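Local coordinates for protein chitinase (Chromobacterium violaceum, PDB 4TXG) that probably hydrolyses the glycosidic bonds of chitin as a family 18 glycoside hydrolase and is likely to bind carbohydrate, at residues A[405-417]-A[562-576]. Sequence-based numbering, arbitrary orientation.
Sequences RFVGPNAALYDDG and ALAAPWLWNAGKKVF
V407 and F576 meet where the loop that follows barrel strand 391-395 of the GH18 TIM-barrel domain packs against the turn 562-564 and the hairpin of strands 565-570 and 575-578, part of a four-stranded antiparallel sheet. Apolar contacts carry most of it. V407 CG1 makes a CH-pi contact over one face of the F576 ring, 3.7 Å from its centroid; the branch reaches the ring because it stands anti to the backbone N (chi1 -179°). F576 CE2 in turn lies over a face of W567, offset toward the rim. P409 CB rests against A565 CB at 3.7 Å, and its CG touches L563 CD1, the two side chains crossing at about a right angle. L413 CB meets A564 CB, while W591 of helix 582-594 also packs on L413. L563 CD1 faces P409 and D416 OD2, while CD2 lies against A412 CB, the backbone O of Y414 and, at 3.6 Å, D416 CG, beside a carboxylate whose OD1 accepts a hydrogen bond from K418 N. Among polar links, L413 N donates to L563 O (2.8 Å, 152° at the hydrogen), with the donor tilted 28° from the carbonyl plane. A412 CA adds a longer CH...O contact to that oxygen. One water bridges the segments by donating to D415 O and A562 O, each at 2.7 Å. That same A562 O sits in plane at the edge of the Y414 ring, 3.6 Å from CD2.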
loop_
_atom_site.group_PDB
_atom_site.type_symbol
_atom_site.label_atom_id
_atom_site.label_comp_id
_atom_site.label_asym_id
_atom_site.label_seq_id
_atom_site.Cartn_x
_atom_site.Cartn_y
_atom_site.Cartn_z
ATOM N N ARG A 405 -11.418 -16.867 11.002
ATOM C CA ARG A 405 -11.476 -18.300 10.770
ATOM C C ARG A 405 -11.354 -18.724 9.305
ATOM O O ARG A 405 -11.308 -19.918 9.019
ATOM C CB ARG A 405 -12.792 -18.847 11.320
ATOM C CG ARG A 405 -14.010 -18.444 10.476
ATOM C CD ARG A 405 -15.301 -18.819 11.201
ATOM N NE ARG A 405 -16.497 -18.466 10.433
ATOM C CZ ARG A 405 -17.074 -17.269 10.473
ATOM N NH1 ARG A 405 -16.562 -16.300 11.221
ATOM N NH2 ARG A 405 -18.162 -17.034 9.754
ATOM N N PHE A 406 -11.324 -17.769 8.382
ATOM C CA PHE A 406 -11.381 -18.112 6.966
ATOM C C PHE A 406 -9.997 -18.451 6.424
ATOM O O PHE A 406 -9.160 -17.576 6.228
ATOM C CB PHE A 406 -12.019 -16.971 6.170
ATOM C CG PHE A 406 -13.421 -16.657 6.601
ATOM C CD1 PHE A 406 -14.460 -17.528 6.307
ATOM C CD2 PHE A 406 -13.700 -15.501 7.311
ATOM C CE1 PHE A 406 -15.757 -17.241 6.712
ATOM C CE2 PHE A 406 -14.996 -15.213 7.714
ATOM C CZ PHE A 406 -16.015 -16.088 7.416
ATOM N N VAL A 407 -9.768 -19.741 6.204
ATOM C CA VAL A 407 -8.460 -20.233 5.799
ATOM C C VAL A 407 -8.235 -20.030 4.306
ATOM O O VAL A 407 -9.006 -20.522 3.487
ATOM C CB VAL A 407 -8.306 -21.721 6.137
ATOM C CG1 VAL A 407 -6.920 -22.206 5.739
ATOM C CG2 VAL A 407 -8.574 -21.963 7.631
ATOM N N GLY A 408 -7.163 -19.332 3.943
ATOM C CA GLY A 408 -6.931 -19.048 2.542
ATOM C C GLY A 408 -5.649 -18.276 2.309
ATOM O O GLY A 408 -4.927 -17.977 3.262
ATOM N N PRO A 409 -5.366 -17.944 1.039
ATOM C CA PRO A 409 -4.100 -17.289 0.691
ATOM C C PRO A 409 -3.959 -15.922 1.337
ATOM O O PRO A 409 -4.931 -15.169 1.475
ATOM C CB PRO A 409 -4.165 -17.145 -0.836
ATOM C CG PRO A 409 -5.336 -17.966 -1.282
ATOM C CD PRO A 409 -6.272 -18.043 -0.117
ATOM N N ASN A 410 -2.725 -15.613 1.701
ATOM C CA ASN A 410 -2.375 -14.331 2.281
ATOM C C ASN A 410 -2.435 -13.194 1.248
ATOM O O ASN A 410 -2.738 -12.046 1.577
ATOM C CB ASN A 410 -0.976 -14.439 2.893
ATOM C CG ASN A 410 -0.565 -13.181 3.606
ATOM O OD1 ASN A 410 0.259 -12.420 3.121
ATOM N ND2 ASN A 410 -1.168 -12.939 4.752
ATOM N N ALA A 411 -2.189 -13.531 -0.017
ATOM C CA ALA A 411 -1.984 -12.513 -1.040
ATOM C C ALA A 411 -2.412 -12.998 -2.425
ATOM O O ALA A 411 -1.639 -12.920 -3.372
ATOM C CB ALA A 411 -0.519 -12.098 -1.060
ATOM N N ALA A 412 -3.632 -13.518 -2.538
ATOM C CA ALA A 412 -4.110 -13.987 -3.841
ATOM C C ALA A 412 -3.957 -12.916 -4.924
ATOM O O ALA A 412 -4.269 -11.751 -4.696
ATOM C CB ALA A 412 -5.577 -14.421 -3.742
ATOM N N LEU A 413 -3.477 -13.306 -6.102
ATOM C CA LEU A 413 -3.433 -12.368 -7.229
ATOM C C LEU A 413 -4.839 -12.067 -7.755
ATOM O O LEU A 413 -5.174 -10.916 -8.040
ATOM C CB LEU A 413 -2.578 -12.928 -8.366
ATOM C CG LEU A 413 -2.498 -12.084 -9.640
ATOM C CD1 LEU A 413 -1.955 -10.695 -9.337
ATOM C CD2 LEU A 413 -1.635 -12.781 -10.686
ATOM N N TYR A 414 -5.637 -13.122 -7.900
ATOM C CA TYR A 414 -6.978 -13.040 -8.483
ATOM C C TYR A 414 -8.068 -13.587 -7.572
ATOM O O TYR A 414 -7.801 -14.361 -6.661
ATOM C CB TYR A 414 -7.055 -13.854 -9.775
ATOM C CG TYR A 414 -6.219 -13.399 -10.944
ATOM C CD1 TYR A 414 -6.134 -12.057 -11.298
ATOM C CD2 TYR A 414 -5.570 -14.337 -11.745
ATOM C CE1 TYR A 414 -5.395 -11.658 -12.397
ATOM C CE2 TYR A 414 -4.827 -13.952 -12.839
ATOM C CZ TYR A 414 -4.749 -12.613 -13.164
ATOM O OH TYR A 414 -4.016 -12.238 -14.263
ATOM N N ASP A 415 -9.305 -13.217 -7.875
ATOM C CA ASP A 415 -10.480 -13.896 -7.341
ATOM C C ASP A 415 -10.680 -15.234 -8.083
ATOM O O ASP A 415 -10.412 -15.307 -9.286
ATOM C CB ASP A 415 -11.707 -13.008 -7.507
ATOM C CG ASP A 415 -12.938 -13.594 -6.846
ATOM O OD1 ASP A 415 -13.058 -13.465 -5.609
ATOM O OD2 ASP A 415 -13.762 -14.193 -7.561
ATOM N N ASP A 416 -11.134 -16.274 -7.375
ATOM C CA ASP A 416 -11.445 -17.572 -8.004
ATOM C C ASP A 416 -12.921 -17.930 -7.834
ATOM O O ASP A 416 -13.346 -19.046 -8.153
ATOM C CB ASP A 416 -10.545 -18.701 -7.439
ATOM C CG ASP A 416 -10.883 -19.097 -5.985
ATOM O OD1 ASP A 416 -11.645 -18.383 -5.298
ATOM O OD2 ASP A 416 -10.354 -20.138 -5.517
ATOM N N GLY A 417 -13.704 -16.977 -7.341
ATOM C CA GLY A 417 -15.133 -17.179 -7.180
ATOM C C GLY A 417 -15.481 -17.980 -5.937
ATOM O O GLY A 417 -16.657 -18.257 -5.678
ATOM N N ALA A 562 -5.195 -20.326 -10.365
ATOM C CA ALA A 562 -6.275 -19.347 -10.460
ATOM C C ALA A 562 -6.060 -18.229 -9.449
ATOM O O ALA A 562 -6.450 -17.083 -9.669
ATOM C CB ALA A 562 -7.635 -20.028 -10.246
ATOM N N LEU A 563 -5.415 -18.568 -8.336
ATOM C CA LEU A 563 -5.155 -17.610 -7.267
ATOM C C LEU A 563 -3.722 -17.077 -7.284
ATOM O O LEU A 563 -3.415 -16.106 -6.604
ATOM C CB LEU A 563 -5.424 -18.263 -5.906
ATOM C CG LEU A 563 -6.859 -18.721 -5.635
ATOM C CD1 LEU A 563 -6.930 -19.667 -4.433
ATOM C CD2 LEU A 563 -7.733 -17.494 -5.425
ATOM N N ALA A 564 -2.861 -17.729 -8.064
ATOM C CA ALA A 564 -1.406 -17.555 -7.989
ATOM C C ALA A 564 -0.922 -17.691 -6.545
ATOM O O ALA A 564 -0.186 -16.844 -6.037
ATOM C CB ALA A 564 -0.972 -16.210 -8.588
ATOM N N ALA A 565 -1.334 -18.773 -5.899
ATOM C CA ALA A 565 -1.084 -18.955 -4.470
ATOM C C ALA A 565 -0.523 -20.338 -4.142
ATOM O O ALA A 565 -1.141 -21.352 -4.448
ATOM C CB ALA A 565 -2.360 -18.718 -3.692
ATOM N N PRO A 566 0.670 -20.377 -3.530
ATOM C CA PRO A 566 1.188 -21.618 -2.960
ATOM C C PRO A 566 0.846 -21.712 -1.478
ATOM O O PRO A 566 0.638 -20.693 -0.818
ATOM C CB PRO A 566 2.704 -21.494 -3.163
ATOM C CG PRO A 566 2.967 -19.988 -3.107
ATOM C CD PRO A 566 1.649 -19.278 -3.449
ATOM N N TRP A 567 0.801 -22.932 -0.961
ATOM C CA TRP A 567 0.690 -23.130 0.467
ATOM C C TRP A 567 1.213 -24.487 0.868
ATOM O O TRP A 567 1.471 -25.354 0.028
ATOM C CB TRP A 567 -0.753 -22.974 0.947
ATOM C CG TRP A 567 -1.748 -24.038 0.528
ATOM C CD1 TRP A 567 -2.163 -25.119 1.261
ATOM C CD2 TRP A 567 -2.504 -24.073 -0.690
ATOM N NE1 TRP A 567 -3.118 -25.828 0.566
ATOM C CE2 TRP A 567 -3.356 -25.193 -0.635
ATOM C CE3 TRP A 567 -2.542 -23.257 -1.832
ATOM C CZ2 TRP A 567 -4.223 -25.536 -1.671
ATOM C CZ3 TRP A 567 -3.407 -23.593 -2.865
ATOM C CH2 TRP A 567 -4.237 -24.719 -2.777
ATOM N N LEU A 568 1.382 -24.643 2.171
ATOM C CA LEU A 568 1.721 -25.932 2.742
ATOM C C LEU A 568 0.510 -26.473 3.470
ATOM O O LEU A 568 -0.114 -25.759 4.252
ATOM C CB LEU A 568 2.897 -25.802 3.704
ATOM C CG LEU A 568 4.194 -25.286 3.098
ATOM C CD1 LEU A 568 5.222 -25.121 4.201
ATOM C CD2 LEU A 568 4.679 -26.261 2.026
ATOM N N TRP A 569 0.189 -27.732 3.213
ATOM C CA TRP A 569 -0.872 -28.408 3.941
ATOM C C TRP A 569 -0.284 -29.601 4.666
ATOM O O TRP A 569 0.290 -30.498 4.045
ATOM C CB TRP A 569 -1.994 -28.835 2.989
ATOM C CG TRP A 569 -3.066 -29.676 3.609
ATOM C CD1 TRP A 569 -3.375 -30.979 3.300
ATOM C CD2 TRP A 569 -3.980 -29.282 4.639
ATOM N NE1 TRP A 569 -4.432 -31.412 4.073
ATOM C CE2 TRP A 569 -4.825 -30.383 4.905
ATOM C CE3 TRP A 569 -4.177 -28.095 5.363
ATOM C CZ2 TRP A 569 -5.837 -30.347 5.868
ATOM C CZ3 TRP A 569 -5.185 -28.056 6.319
ATOM C CH2 TRP A 569 -6.005 -29.173 6.558
ATOM N N ASN A 570 -0.410 -29.589 5.988
ATOM C CA ASN A 570 -0.004 -30.714 6.815
ATOM C C ASN A 570 -1.253 -31.445 7.287
ATOM O O ASN A 570 -1.901 -31.026 8.243
ATOM C CB ASN A 570 0.843 -30.232 7.998
ATOM C CG ASN A 570 1.481 -31.371 8.770
ATOM O OD1 ASN A 570 0.846 -32.389 9.047
ATOM N ND2 ASN A 570 2.751 -31.200 9.128
ATOM N N ALA A 571 -1.598 -32.529 6.598
ATOM C CA ALA A 571 -2.844 -33.244 6.864
ATOM C C ALA A 571 -2.878 -33.836 8.265
ATOM O O ALA A 571 -3.940 -33.925 8.885
ATOM C CB ALA A 571 -3.049 -34.341 5.830
ATOM N N GLY A 572 -1.717 -34.253 8.757
ATOM C CA GLY A 572 -1.624 -34.829 10.086
ATOM C C GLY A 572 -1.972 -33.834 11.181
ATOM O O GLY A 572 -2.640 -34.184 12.152
ATOM N N LYS A 573 -1.523 -32.591 11.023
ATOM C CA LYS A 573 -1.779 -31.546 12.014
ATOM C C LYS A 573 -2.983 -30.682 11.646
ATOM O O LYS A 573 -3.422 -29.840 12.439
ATOM C CB LYS A 573 -0.554 -30.641 12.175
ATOM C CG LYS A 573 0.738 -31.355 12.525
ATOM C CD LYS A 573 1.902 -30.368 12.583
ATOM C CE LYS A 573 1.836 -29.487 13.826
ATOM N NZ LYS A 573 3.031 -28.584 13.922
ATOM N N LYS A 574 -3.504 -30.897 10.440
ATOM C CA LYS A 574 -4.506 -30.024 9.840
ATOM C C LYS A 574 -4.018 -28.576 9.857
ATOM O O LYS A 574 -4.754 -27.662 10.228
ATOM C CB LYS A 574 -5.853 -30.163 10.556
ATOM C CG LYS A 574 -6.477 -31.564 10.446
ATOM C CD LYS A 574 -6.949 -31.839 9.020
ATOM C CE LYS A 574 -7.775 -33.114 8.926
ATOM N NZ LYS A 574 -6.902 -34.311 9.030
ATOM N N VAL A 575 -2.763 -28.382 9.452
ATOM C CA VAL A 575 -2.145 -27.055 9.420
ATOM C C VAL A 575 -2.020 -26.547 7.980
ATOM O O VAL A 575 -1.529 -27.250 7.102
ATOM C CB VAL A 575 -0.746 -27.056 10.092
ATOM C CG1 VAL A 575 0.059 -25.784 9.713
ATOM C CG2 VAL A 575 -0.880 -27.177 11.597
ATOM N N PHE A 576 -2.506 -25.328 7.759
ATOM C CA PHE A 576 -2.434 -24.627 6.477
ATOM C C PHE A 576 -1.517 -23.427 6.651
ATOM O O PHE A 576 -1.808 -22.552 7.470
ATOM C CB PHE A 576 -3.845 -24.179 6.045
ATOM C CG PHE A 576 -3.903 -23.396 4.746
ATOM C CD1 PHE A 576 -3.546 -22.052 4.692
ATOM C CD2 PHE A 576 -4.405 -23.992 3.596
ATOM C CE1 PHE A 576 -3.637 -21.337 3.497
ATOM C CE2 PHE A 576 -4.510 -23.272 2.406
ATOM C CZ PHE A 576 -4.119 -21.957 2.358
HETATM O O HOH W 1 -8.776 -16.600 -11.032
#